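Local coordinates for protein NADP-dependent glyceraldehyde-3-phosphate dehydrogenase (Bacillus halodurans, PDB 3PRL) that probably oxidises glyceraldehyde 3-phosphate to 3-phosphoglycerate with NADP+ and without using inorganic phosphate, as a member of the aldehyde dehydrogenase family, at residues D[27-32]-D[41-46]; D[87-92]-D[105-110]; D[144-149]-D[478-483]; D[151-156]-D[232-237]; D[298-303]-D[393-398]. All coordinates share one frame; numbering follows the deposited sequence.

Contact 1 of 5, residues D[27-32]-D[41-46]; sequences ERISIS and GSIPAL
Ile-29 and Ile-43 form an antiparallel hydrogen-bonded pair, and each satisfies the other's backbone. Ile-29 N gives a bond of 2.6 Å to Ile-43 O, and Ile-43 N gives one of 2.8 Å to Ile-29 O. The ladder goes on in both directions. Ile-31 N reaches Gly-41 O at 2.7 Å, and beyond the strand ends Ala-45 N bonds to Glu-27 O at 3.1 Å. Gly-41 N is the exception: it is buried here and has no partner in the model. At the backbone angles of Gly-41 a CB would be jammed against the preceding carbonyl.

Ser-42 and Arg-28 make the polar side-chain contact. The Arg-28 chain runs extended from CG to NE, which carries it across the strand to Ser-42. Its NH2 gives Ser-42 OG a weak, bent bond of 3.2 Å (123° at the hydrogen). The firmer partner of NH2 is the carbonyl of Ala-12, and Ser-42 OG is also bonded to Asn-11 OD1. Both groups are therefore tied to the next strand as well.

Ile-29, Ile-31 and Ile-43 lie on the other face. Ile-29 CD1 rests on Ala-45 CB at 3.6 Å, and Ile-31 CD1 meets Ile-43 CG2 at 3.9 Å. Ile-43 also touches Thr-189, an NADP+-binding residue.

The pair is a beta hairpin at the edge of a four-stranded mixed sheet, where strand 10-16 flanks 39-44 on its other side. Ile-31 and Ile-43 pack on helix 192-204.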
# COMPACT_ATOMS: atom_id res chain seq x y z
N GLU D 27 20.51 -29.35 36.99
CA GLU D 27 20.96 -30.17 35.87
C GLU D 27 21.35 -29.37 34.63
O GLU D 27 20.76 -28.32 34.32
CB GLU D 27 19.98 -31.30 35.53
CG GLU D 27 18.54 -31.09 35.98
CD GLU D 27 17.94 -32.34 36.61
OE1 GLU D 27 16.70 -32.39 36.78
OE2 GLU D 27 18.71 -33.28 36.95
N ARG D 28 22.37 -29.88 33.94
CA ARG D 28 22.85 -29.32 32.68
C ARG D 28 22.87 -30.35 31.56
O ARG D 28 22.72 -31.56 31.80
CB ARG D 28 24.25 -28.72 32.86
CG ARG D 28 24.30 -27.52 33.79
CD ARG D 28 25.62 -26.81 33.69
NE ARG D 28 25.46 -25.41 34.05
CZ ARG D 28 25.17 -24.43 33.19
NH1 ARG D 28 25.04 -23.19 33.62
NH2 ARG D 28 25.00 -24.70 31.90
N ILE D 29 23.03 -29.86 30.33
CA ILE D 29 23.22 -30.71 29.15
C ILE D 29 24.49 -30.24 28.45
O ILE D 29 24.58 -29.08 28.02
CB ILE D 29 22.03 -30.61 28.15
CG1 ILE D 29 20.70 -30.85 28.86
CG2 ILE D 29 22.22 -31.58 26.97
CD1 ILE D 29 19.49 -30.42 28.06
N SER D 30 25.45 -31.16 28.34
CA SER D 30 26.76 -30.87 27.75
C SER D 30 26.64 -30.80 26.24
O SER D 30 25.89 -31.58 25.63
CB SER D 30 27.78 -31.95 28.11
OG SER D 30 27.87 -32.13 29.51
N ILE D 31 27.40 -29.89 25.64
CA ILE D 31 27.39 -29.70 24.20
C ILE D 31 28.78 -29.98 23.64
O ILE D 31 29.78 -29.60 24.25
CB ILE D 31 26.89 -28.28 23.80
CG1 ILE D 31 25.38 -28.17 24.05
CG2 ILE D 31 27.24 -27.95 22.34
CD1 ILE D 31 24.76 -26.85 23.61
N SER D 32 28.83 -30.63 22.48
CA SER D 32 30.11 -31.00 21.88
C SER D 32 30.25 -30.55 20.42
O SER D 32 29.27 -30.49 19.66
CB SER D 32 30.31 -32.51 21.98
OG SER D 32 30.55 -32.88 23.33
N GLY D 41 30.92 -26.77 26.28
CA GLY D 41 30.27 -26.23 27.44
C GLY D 41 28.97 -26.97 27.66
O GLY D 41 28.80 -28.10 27.18
N SER D 42 28.06 -26.34 28.39
CA SER D 42 26.78 -26.95 28.73
C SER D 42 25.66 -25.90 28.76
O SER D 42 25.92 -24.69 28.82
CB SER D 42 26.89 -27.65 30.09
OG SER D 42 27.36 -26.75 31.07
N ILE D 43 24.43 -26.39 28.70
CA ILE D 43 23.24 -25.54 28.90
C ILE D 43 22.40 -26.13 30.03
O ILE D 43 22.47 -27.33 30.29
CB ILE D 43 22.40 -25.39 27.61
CG1 ILE D 43 21.85 -26.74 27.15
CG2 ILE D 43 23.21 -24.69 26.52
CD1 ILE D 43 20.79 -26.64 26.09
N PRO D 44 21.60 -25.28 30.71
CA PRO D 44 20.74 -25.81 31.76
C PRO D 44 19.55 -26.57 31.17
O PRO D 44 18.93 -26.10 30.21
CB PRO D 44 20.25 -24.56 32.49
CG PRO D 44 21.10 -23.41 31.96
CD PRO D 44 21.47 -23.82 30.59
N ALA D 45 19.25 -27.75 31.72
CA ALA D 45 18.04 -28.48 31.38
C ALA D 45 16.92 -28.05 32.32
O ALA D 45 16.95 -28.35 33.51
CB ALA D 45 18.27 -29.98 31.47
N LEU D 46 15.95 -27.32 31.78
CA LEU D 46 14.92 -26.66 32.60
C LEU D 46 13.72 -27.56 32.88
O LEU D 46 13.47 -28.53 32.15
CB LEU D 46 14.44 -25.35 31.97
CG LEU D 46 15.31 -24.08 32.08
CD1 LEU D 46 14.58 -22.87 31.48
CD2 LEU D 46 15.73 -23.79 33.53

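Contact 2 of 5, residues D[87-92]-D[105-110]; sequences RKEIIG and SAIGEV
The Glu-89 carboxylate meets Ile-107 through one oxygen, OE2, which lies 4.2 Å from the methyl CG2 of Ile-107. The same oxygen takes a salt bridge of 2.7 Å from Lys-88 NZ, received on its syn lone pair, the side of OE1. A second, weak bond from NZ goes to OE1. The lysine chain is bent at its last two torsions (chi3 -73°, chi4 83°). This folds the ammonium group back onto the neighbouring carboxylate, while CB, CG and CD stay against Ile-107. Lys-88 CD is 3.8 Å from Ile-107 CG2, so one methyl touches both members of the ion pair. The same CG2 also touches Lys-88 O.

No hydrogen bond joins the two helices. Their closest backbone point is at Gly-92, whose CA comes within 3.9 Å of Ile-107 CA. A side chain here would collide with Ile-107 CG1 and with Lys-88 O, so the glycine makes this close approach possible. Ala-106 CB lies 3.4 Å from Gly-92 O. Val-110 CG2 packs against Gly-92 N at 3.6 Å and against Ile-91 CG2 at 3.7 Å. The side chains of Ile-91 and Val-110 cross at about a right angle.

Leu-84 of helix 70-86 touches both Ile-91 and Val-110, and Ile-95 closes in on Ala-106 and Val-110. The arrangement is plain helix-helix packing within the aldehyde dehydrogenase fold: a glycine lets helices 88-98 and 103-124 cross at close range, their short axis segments 8.2 Å apart at 115°, with helix 70-86 beside them.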
# COMPACT_ATOMS: atom_id res chain seq x y z
N ARG D 87 30.79 -8.34 17.67
CA ARG D 87 31.22 -9.66 18.13
C ARG D 87 31.20 -10.71 17.00
O ARG D 87 31.03 -11.91 17.26
CB ARG D 87 30.40 -10.11 19.34
CG ARG D 87 30.58 -9.19 20.54
CD ARG D 87 29.49 -9.34 21.60
NE ARG D 87 29.58 -8.27 22.60
CZ ARG D 87 28.80 -8.17 23.67
NH1 ARG D 87 27.85 -9.06 23.91
NH2 ARG D 87 28.98 -7.16 24.52
N LYS D 88 31.39 -10.23 15.77
CA LYS D 88 31.54 -11.08 14.58
C LYS D 88 32.32 -12.35 14.89
O LYS D 88 31.84 -13.46 14.67
CB LYS D 88 32.30 -10.31 13.49
CG LYS D 88 31.47 -9.79 12.34
CD LYS D 88 32.33 -9.49 11.08
CE LYS D 88 33.20 -8.25 11.21
NZ LYS D 88 34.49 -8.50 11.95
N GLU D 89 33.53 -12.14 15.41
CA GLU D 89 34.56 -13.15 15.50
C GLU D 89 34.33 -14.12 16.65
O GLU D 89 34.60 -15.31 16.52
CB GLU D 89 35.93 -12.48 15.64
CG GLU D 89 36.57 -12.05 14.31
CD GLU D 89 35.87 -10.86 13.65
OE1 GLU D 89 35.61 -9.85 14.32
OE2 GLU D 89 35.60 -10.95 12.43
N ILE D 90 33.85 -13.59 17.77
CA ILE D 90 33.59 -14.38 18.96
C ILE D 90 32.39 -15.30 18.72
O ILE D 90 32.48 -16.51 18.86
CB ILE D 90 33.32 -13.47 20.19
CG1 ILE D 90 34.57 -12.63 20.52
CG2 ILE D 90 32.81 -14.31 21.39
CD1 ILE D 90 34.32 -11.42 21.42
N ILE D 91 31.27 -14.70 18.33
CA ILE D 91 30.05 -15.44 18.07
C ILE D 91 30.28 -16.39 16.90
O ILE D 91 30.07 -17.59 17.02
CB ILE D 91 28.85 -14.47 17.86
CG1 ILE D 91 28.71 -13.56 19.08
CG2 ILE D 91 27.55 -15.23 17.62
CD1 ILE D 91 27.54 -12.61 19.00
N GLY D 92 30.77 -15.84 15.78
CA GLY D 92 31.09 -16.64 14.60
C GLY D 92 31.87 -17.91 14.91
O GLY D 92 31.49 -18.99 14.47
N SER D 105 31.77 -18.73 6.76
CA SER D 105 30.31 -18.79 6.62
C SER D 105 29.58 -18.60 7.96
O SER D 105 28.48 -18.07 7.98
CB SER D 105 29.86 -20.09 5.95
OG SER D 105 28.45 -20.09 5.77
N ALA D 106 30.21 -19.03 9.06
CA ALA D 106 29.65 -18.87 10.42
C ALA D 106 29.73 -17.43 10.92
O ALA D 106 28.78 -16.94 11.56
CB ALA D 106 30.33 -19.80 11.38
N ILE D 107 30.84 -16.76 10.62
CA ILE D 107 30.96 -15.33 10.89
C ILE D 107 29.99 -14.58 10.01
O ILE D 107 29.42 -13.59 10.44
CB ILE D 107 32.39 -14.78 10.62
CG1 ILE D 107 33.44 -15.57 11.38
CG2 ILE D 107 32.46 -13.29 10.98
CD1 ILE D 107 34.80 -15.57 10.69
N GLY D 108 29.82 -15.06 8.77
CA GLY D 108 28.91 -14.49 7.78
C GLY D 108 27.48 -14.54 8.27
O GLY D 108 26.69 -13.63 7.98
N GLU D 109 27.16 -15.59 9.02
CA GLU D 109 25.85 -15.75 9.63
C GLU D 109 25.55 -14.63 10.62
O GLU D 109 24.44 -14.10 10.62
CB GLU D 109 25.72 -17.10 10.34
CG GLU D 109 24.42 -17.22 11.13
CD GLU D 109 24.12 -18.62 11.61
OE1 GLU D 109 24.96 -19.54 11.42
OE2 GLU D 109 23.04 -18.78 12.20
N VAL D 110 26.53 -14.29 11.45
CA VAL D 110 26.41 -13.17 12.39
C VAL D 110 26.27 -11.81 11.65
O VAL D 110 25.44 -10.99 12.05
CB VAL D 110 27.59 -13.10 13.42
CG1 VAL D 110 27.26 -12.14 14.56
CG2 VAL D 110 27.94 -14.49 13.97

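Contact 3 of 5, residues D[144-149]-D[478-483]; sequences KIALVE and VTVLNL
Leu-147 O takes two hydrogen bonds, one from Thr-479 N at 3.0 Å and one from a water at 2.7 Å. The same water is hydrogen-bonded to Thr-479 OG1, 3.0 Å away, so it bridges the carbonyl of one strand and the hydroxyl of the other. Leu-147 N answers with a bond of 2.8 Å to Thr-479 O. Ile-145 and Leu-481 form a second hydrogen-bonded pair of the antiparallel ladder, and in both pairs each facing N and O is used.

Lys-144 NZ reaches Asn-482 OD1 at 2.7 Å. The two side chains lie side by side and point the same way. The lysine chain bends at chi2 (-75°) and again at chi4, which brings NZ above the amide carbonyl plane, 40° out of it. The amide has a second tie, because Asn-482 ND2 is bonded to Asn-441 O of the second subunit.

Ala-146 sits on that face too, with its CB 3.9 Å from Val-478 CG1. On the reverse face Ile-145 CG2 touches both Leu-481 CB and Leu-483 CD2, the latter 3.8 Å away. Leu-147 CD2 meets Leu-481 CD1 more loosely, at 4.2 Å. Leu-147 also packs on Leu-147 of the third subunit.

Strand 474-482 pairs further with a parallel strand of the second subunit, so the sheet runs on across the interface. Such a projecting beta arm, completed by a neighbouring chain, is the oligomerization element of aldehyde dehydrogenases, and this contact is part of it.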
# COMPACT_ATOMS: atom_id res chain seq x y z
N LYS D 144 -19.21 7.17 9.58
CA LYS D 144 -18.41 6.18 10.29
C LYS D 144 -17.03 6.14 9.68
O LYS D 144 -16.87 6.06 8.46
CB LYS D 144 -19.08 4.79 10.27
CG LYS D 144 -20.41 4.74 11.05
CD LYS D 144 -20.17 4.74 12.57
CE LYS D 144 -21.46 4.57 13.36
NZ LYS D 144 -22.26 5.85 13.46
N ILE D 145 -16.02 6.24 10.54
CA ILE D 145 -14.64 6.12 10.13
C ILE D 145 -13.96 5.05 10.98
O ILE D 145 -14.04 5.08 12.21
CB ILE D 145 -13.89 7.50 10.18
CG1 ILE D 145 -12.45 7.36 9.66
CG2 ILE D 145 -13.92 8.10 11.58
CD1 ILE D 145 -11.83 8.66 9.15
N ALA D 146 -13.34 4.08 10.31
CA ALA D 146 -12.58 3.05 11.01
C ALA D 146 -11.09 3.37 10.89
O ALA D 146 -10.59 3.60 9.77
CB ALA D 146 -12.91 1.67 10.46
N LEU D 147 -10.42 3.48 12.04
CA LEU D 147 -8.96 3.60 12.14
C LEU D 147 -8.40 2.21 12.38
O LEU D 147 -8.67 1.60 13.44
CB LEU D 147 -8.54 4.52 13.30
CG LEU D 147 -8.43 6.04 13.14
CD1 LEU D 147 -9.35 6.58 12.08
CD2 LEU D 147 -8.69 6.75 14.48
N VAL D 148 -7.67 1.69 11.40
CA VAL D 148 -7.14 0.33 11.47
C VAL D 148 -5.65 0.44 11.75
O VAL D 148 -4.91 1.15 11.07
CB VAL D 148 -7.47 -0.52 10.18
CG1 VAL D 148 -7.11 -2.01 10.36
CG2 VAL D 148 -8.97 -0.41 9.81
N GLU D 149 -5.20 -0.24 12.81
CA GLU D 149 -3.79 -0.32 13.10
C GLU D 149 -3.40 -1.77 13.35
O GLU D 149 -4.28 -2.65 13.27
CB GLU D 149 -3.44 0.57 14.30
CG GLU D 149 -3.31 2.05 13.94
CD GLU D 149 -3.24 2.98 15.16
OE1 GLU D 149 -4.11 2.86 16.07
OE2 GLU D 149 -2.32 3.84 15.21
N VAL D 478 -9.02 -2.25 15.39
CA VAL D 478 -9.94 -1.29 14.74
C VAL D 478 -10.65 -0.41 15.79
O VAL D 478 -11.18 -0.93 16.77
CB VAL D 478 -11.00 -2.03 13.86
CG1 VAL D 478 -11.91 -1.04 13.11
CG2 VAL D 478 -10.34 -3.01 12.89
N THR D 479 -10.63 0.90 15.56
CA THR D 479 -11.38 1.86 16.35
C THR D 479 -12.30 2.58 15.39
O THR D 479 -11.85 3.16 14.38
CB THR D 479 -10.48 2.90 17.03
OG1 THR D 479 -9.42 2.25 17.71
CG2 THR D 479 -11.28 3.71 18.03
N VAL D 480 -13.60 2.52 15.66
CA VAL D 480 -14.56 3.18 14.82
C VAL D 480 -15.05 4.45 15.52
O VAL D 480 -15.56 4.38 16.65
CB VAL D 480 -15.76 2.28 14.52
CG1 VAL D 480 -16.75 3.02 13.64
CG2 VAL D 480 -15.34 0.92 13.92
N LEU D 481 -14.87 5.59 14.87
CA LEU D 481 -15.40 6.87 15.38
C LEU D 481 -16.65 7.29 14.60
O LEU D 481 -16.84 6.88 13.44
CB LEU D 481 -14.33 7.98 15.31
CG LEU D 481 -12.97 7.81 16.00
CD1 LEU D 481 -12.02 8.98 15.68
CD2 LEU D 481 -13.08 7.69 17.50
N ASN D 482 -17.49 8.11 15.25
CA ASN D 482 -18.60 8.83 14.61
C ASN D 482 -18.14 10.20 14.15
O ASN D 482 -17.73 11.01 14.98
CB ASN D 482 -19.76 9.07 15.60
CG ASN D 482 -20.44 7.80 16.05
OD1 ASN D 482 -20.55 6.84 15.29
ND2 ASN D 482 -20.93 7.80 17.29
N LEU D 483 -18.20 10.48 12.84
CA LEU D 483 -17.86 11.82 12.35
C LEU D 483 -19.03 12.77 12.57
O LEU D 483 -20.13 12.52 12.08
CB LEU D 483 -17.48 11.80 10.87
CG LEU D 483 -16.15 11.10 10.58
CD1 LEU D 483 -15.87 11.11 9.08
CD2 LEU D 483 -15.01 11.77 11.38
O HOH W 1 -7.27 1.52 15.73

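Contact 4 of 5, residues D[151-156]-D[232-237]; sequences EPLGVV and IDMITF
Asp-233 N bonds to Val-155 O at 3.2 Å in a nearly straight line (169°), the one backbone hydrogen bond between the two segments. The Asp-233 side chain holds the other side of the same residue: its OD2 accepts from Val-155 N at 3.0 Å, on its anti side and close to the carboxylate plane. The carboxylate in effect stands in for a strand carbonyl. An alanine in place of Asp-233 is likely to leave the buried Val-155 N-H without this acceptor and the break in the strand at Gly-154 less firmly held. A CB on Gly-154 would lie 2.4 Å from Asp-233 OD2, and at these backbone angles it would also be jammed against Leu-153 O.

Met-234 packs against Leu-153 and Val-156. Its CG lies 3.6 Å from Leu-153 CD1. The chain then bends at chi2 (-98°), which lays SD alongside Val-156, 3.8 Å from its CG1. Thr-236 CG2 touches the same valine methyl at 4.1 Å.

Asn-181 OD1 accepts from Gly-154 N, next to strand 182-186. Strands 144-159 and 234-238 are parallel neighbours in the larger sheet, as in the Rossmann-like cofactor domain of aldehyde dehydrogenases. The Thr-236 side chain is about 6 Å from that of Glu-259, the predicted active-site residue.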
# COMPACT_ATOMS: atom_id res chain seq x y z
N GLU D 151 -1.58 -4.48 16.15
CA GLU D 151 -1.36 -4.69 17.58
C GLU D 151 -0.56 -5.98 17.77
O GLU D 151 -0.87 -6.98 17.11
CB GLU D 151 -2.73 -4.79 18.27
CG GLU D 151 -2.75 -5.31 19.73
CD GLU D 151 -2.44 -4.25 20.78
OE1 GLU D 151 -1.62 -3.35 20.54
OE2 GLU D 151 -3.00 -4.34 21.89
N PRO D 152 0.46 -5.98 18.65
CA PRO D 152 1.13 -7.26 18.97
C PRO D 152 0.13 -8.34 19.40
O PRO D 152 -0.94 -8.02 19.92
CB PRO D 152 2.03 -6.92 20.16
CG PRO D 152 1.73 -5.46 20.54
CD PRO D 152 1.09 -4.84 19.33
N LEU D 153 0.46 -9.61 19.18
CA LEU D 153 -0.39 -10.69 19.66
C LEU D 153 -0.17 -10.98 21.16
O LEU D 153 -1.12 -11.36 21.85
CB LEU D 153 -0.17 -11.97 18.81
CG LEU D 153 -0.33 -11.94 17.29
CD1 LEU D 153 0.53 -13.03 16.64
CD2 LEU D 153 -1.80 -12.09 16.84
N GLY D 154 1.06 -10.78 21.66
CA GLY D 154 1.39 -11.13 23.06
C GLY D 154 2.79 -11.70 23.31
O GLY D 154 3.79 -11.04 23.08
N VAL D 155 2.84 -12.93 23.82
CA VAL D 155 4.10 -13.65 23.98
C VAL D 155 4.29 -14.61 22.82
O VAL D 155 3.42 -15.45 22.55
CB VAL D 155 4.16 -14.42 25.34
CG1 VAL D 155 5.48 -15.16 25.48
CG2 VAL D 155 4.00 -13.47 26.52
N VAL D 156 5.41 -14.47 22.11
CA VAL D 156 5.70 -15.29 20.93
C VAL D 156 6.73 -16.35 21.26
O VAL D 156 7.77 -16.05 21.85
CB VAL D 156 6.18 -14.41 19.71
CG1 VAL D 156 6.80 -15.23 18.58
CG2 VAL D 156 5.01 -13.59 19.15
N ILE D 232 0.91 -18.86 25.49
CA ILE D 232 1.52 -18.61 24.18
C ILE D 232 0.45 -18.18 23.18
O ILE D 232 -0.60 -18.85 23.03
CB ILE D 232 2.26 -19.87 23.66
CG1 ILE D 232 3.39 -20.31 24.62
CG2 ILE D 232 2.77 -19.68 22.22
CD1 ILE D 232 4.60 -19.36 24.71
N ASP D 233 0.70 -17.06 22.51
CA ASP D 233 -0.27 -16.46 21.62
C ASP D 233 0.16 -16.59 20.17
O ASP D 233 -0.56 -16.18 19.29
CB ASP D 233 -0.47 -14.98 21.99
CG ASP D 233 -0.73 -14.79 23.47
OD1 ASP D 233 -1.88 -15.03 23.90
OD2 ASP D 233 0.22 -14.42 24.21
N MET D 234 1.35 -17.17 19.94
CA MET D 234 1.87 -17.39 18.59
C MET D 234 3.11 -18.28 18.60
O MET D 234 4.01 -18.10 19.45
CB MET D 234 2.21 -16.03 17.94
CG MET D 234 2.45 -16.06 16.42
SD MET D 234 4.18 -16.13 15.91
CE MET D 234 3.91 -15.92 14.15
N ILE D 235 3.16 -19.22 17.65
CA ILE D 235 4.34 -20.07 17.46
C ILE D 235 5.00 -19.86 16.09
O ILE D 235 4.32 -19.88 15.08
CB ILE D 235 4.03 -21.61 17.62
CG1 ILE D 235 3.33 -21.91 18.94
CG2 ILE D 235 5.31 -22.47 17.48
CD1 ILE D 235 4.14 -21.60 20.12
N THR D 236 6.32 -19.66 16.09
CA THR D 236 7.10 -19.68 14.84
C THR D 236 8.28 -20.65 14.90
O THR D 236 9.17 -20.54 15.74
CB THR D 236 7.55 -18.28 14.42
OG1 THR D 236 8.34 -18.39 13.24
CG2 THR D 236 8.35 -17.58 15.54
N PHE D 237 8.28 -21.60 13.98
CA PHE D 237 9.19 -22.73 14.11
C PHE D 237 9.87 -23.08 12.80
O PHE D 237 9.23 -23.16 11.73
CB PHE D 237 8.41 -23.93 14.67
CG PHE D 237 9.11 -25.26 14.55
CD1 PHE D 237 9.88 -25.76 15.59
CD2 PHE D 237 8.97 -26.03 13.40
CE1 PHE D 237 10.53 -27.00 15.48
CE2 PHE D 237 9.61 -27.26 13.27
CZ PHE D 237 10.38 -27.75 14.32

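Contact 5 of 5, residues D[298-303]-D[393-398]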
# COMPACT_ATOMS: atom_id res chain seq x y z
N ARG D 298 17.69 -32.20 -5.99
CA ARG D 298 17.15 -33.02 -7.07
C ARG D 298 17.45 -32.34 -8.39
O ARG D 298 17.11 -31.17 -8.56
CB ARG D 298 15.62 -33.09 -6.97
CG ARG D 298 15.02 -34.25 -6.23
CD ARG D 298 13.53 -34.34 -6.57
NE ARG D 298 12.74 -33.25 -6.00
CZ ARG D 298 11.40 -33.21 -6.01
NH1 ARG D 298 10.70 -34.22 -6.56
NH2 ARG D 298 10.76 -32.18 -5.47
N VAL D 299 18.07 -33.05 -9.33
CA VAL D 299 18.19 -32.50 -10.68
C VAL D 299 17.37 -33.30 -11.69
O VAL D 299 17.69 -34.44 -12.00
CB VAL D 299 19.65 -32.43 -11.18
CG1 VAL D 299 19.69 -31.79 -12.57
CG2 VAL D 299 20.54 -31.65 -10.20
N PHE D 300 16.31 -32.69 -12.20
CA PHE D 300 15.65 -33.21 -13.39
C PHE D 300 16.32 -32.55 -14.60
O PHE D 300 16.17 -31.35 -14.81
CB PHE D 300 14.15 -32.88 -13.40
CG PHE D 300 13.40 -33.39 -12.20
CD1 PHE D 300 13.10 -34.74 -12.07
CD2 PHE D 300 12.97 -32.51 -11.21
CE1 PHE D 300 12.39 -35.21 -10.97
CE2 PHE D 300 12.27 -32.97 -10.11
CZ PHE D 300 11.97 -34.31 -9.99
N VAL D 301 17.06 -33.33 -15.38
CA VAL D 301 17.79 -32.79 -16.54
C VAL D 301 17.35 -33.45 -17.84
O VAL D 301 17.28 -34.67 -17.93
CB VAL D 301 19.35 -32.89 -16.36
CG1 VAL D 301 19.80 -34.33 -16.20
CG2 VAL D 301 20.07 -32.23 -17.52
N GLN D 302 17.06 -32.64 -18.86
CA GLN D 302 16.62 -33.16 -20.14
C GLN D 302 17.69 -34.08 -20.74
O GLN D 302 18.88 -33.82 -20.59
CB GLN D 302 16.29 -32.03 -21.11
CG GLN D 302 15.22 -32.42 -22.12
CD GLN D 302 15.01 -31.37 -23.18
OE1 GLN D 302 14.17 -30.49 -23.03
NE2 GLN D 302 15.75 -31.48 -24.27
N ASP D 303 17.25 -35.15 -21.40
CA ASP D 303 18.17 -36.14 -21.97
C ASP D 303 19.20 -35.59 -22.97
O ASP D 303 20.38 -35.95 -22.90
CB ASP D 303 17.42 -37.36 -22.55
CG ASP D 303 16.21 -36.97 -23.38
OD1 ASP D 303 16.36 -36.51 -24.54
OD2 ASP D 303 15.08 -37.15 -22.87
N PRO D 393 21.24 -36.24 -6.21
CA PRO D 393 20.85 -37.13 -7.31
C PRO D 393 20.62 -36.38 -8.61
O PRO D 393 20.19 -35.23 -8.60
CB PRO D 393 19.54 -37.75 -6.81
CG PRO D 393 18.97 -36.72 -5.88
CD PRO D 393 20.13 -36.00 -5.27
N ILE D 394 20.92 -37.03 -9.72
CA ILE D 394 20.55 -36.52 -11.03
C ILE D 394 19.47 -37.44 -11.61
O ILE D 394 19.60 -38.67 -11.57
CB ILE D 394 21.78 -36.37 -11.99
CG1 ILE D 394 23.03 -35.84 -11.25
CG2 ILE D 394 21.43 -35.53 -13.21
CD1 ILE D 394 22.91 -34.46 -10.63
N ILE D 395 18.40 -36.83 -12.11
CA ILE D 395 17.30 -37.59 -12.67
C ILE D 395 17.17 -37.23 -14.14
O ILE D 395 16.88 -36.09 -14.49
CB ILE D 395 15.98 -37.41 -11.87
CG1 ILE D 395 16.14 -37.97 -10.44
CG2 ILE D 395 14.81 -38.09 -12.57
CD1 ILE D 395 15.05 -37.54 -9.47
N ARG D 396 17.45 -38.20 -15.00
CA ARG D 396 17.43 -37.97 -16.43
C ARG D 396 15.97 -37.94 -16.89
O ARG D 396 15.22 -38.90 -16.70
CB ARG D 396 18.26 -39.02 -17.20
CG ARG D 396 19.40 -39.64 -16.40
CD ARG D 396 20.62 -39.94 -17.26
NE ARG D 396 21.65 -38.91 -17.13
CZ ARG D 396 22.71 -38.78 -17.94
NH1 ARG D 396 22.89 -39.60 -18.96
NH2 ARG D 396 23.58 -37.80 -17.72
N VAL D 397 15.57 -36.81 -17.46
CA VAL D 397 14.17 -36.59 -17.83
C VAL D 397 14.04 -36.34 -19.34
O VAL D 397 15.04 -36.05 -20.00
CB VAL D 397 13.59 -35.43 -16.97
CG1 VAL D 397 12.21 -35.04 -17.42
CG2 VAL D 397 13.55 -35.83 -15.50
N LYS D 398 12.83 -36.47 -19.88
CA LYS D 398 12.58 -36.25 -21.31
C LYS D 398 12.24 -34.79 -21.62
O LYS D 398 12.71 -34.25 -22.62
CB LYS D 398 11.46 -37.16 -21.82
CG LYS D 398 11.69 -37.69 -23.25
CD LYS D 398 10.38 -37.84 -24.05
CE LYS D 398 9.29 -38.65 -23.31
NZ LYS D 398 7.94 -38.52 -23.93
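Val-299, Phe-300 and Val-301 pair in parallel with Ile-394, Ile-395 and Arg-396 in the sheet of an alpha/beta domain, the catalytic domain in aldehyde dehydrogenases. Well-formed rungs include Val-301 N to Ile-395 O at 2.9 Å and Val-397 N to Val-301 O at 2.8 Å.

The tight part lies on both faces of these strands. On one, Phe-300 has CG anti to the carbonyl carbon and beside the backbone N (chi1 -58°), which lays the ring beside Ile-395 and Val-397. Val-397 CG2 meets the ring edge at CD1, 3.6 Å away. Ile-395 CG2 comes to the same CD1 obliquely at 3.8 Å. Helix 400-409 adds Ala-403 and Leu-406 to the ring's surroundings. A serine replacing Phe-300 would probably open a gap between this helix and the methyls of Ile-395 and Val-397. On the other face Val-301 CG1 presses on Ile-394 CG2 at 3.6 Å, and Val-299 CG2 lies 3.7 Å from Ile-394 CD1. Helix 303-317 covers Val-301.

The C-terminal end is looser and more open to solvent. Arg-396 makes its salt bridge with Asp-307 of helix 303-317. Exposed Asp-303 and Lys-398 meet here without a salt bridge: the carboxylate oxygen OD2 touches the aliphatic part of the lysine, 3.5 Å from its CG. The last rung is bent and weak, with Asp-303 N 2.8 Å from Val-397 O at 123°.

Contacts 1, 2 and 4 follow one another along the chain, and contact 5 comes later. Contact 3 joins residues 144-149 to 478-483, so contacts 4 and 5 both lie inside the loop it closes. Contacts 3 and 4 share strand 144-159 and one sheet, with centres 25 Å apart. That strand runs from the subunit-pairing end of the sheet to the part near the cofactor-binding and predicted active-site residues. Contact 1 is in a separate small sheet, and contact 2 is between helices, its centre 22 Å from that of contact 1. Contact 5 lies in a third sheet, on the opposite side of the chain's centre from contact 4, 42 Å away between centres. Together they sample three sheets and a pair of packed helices.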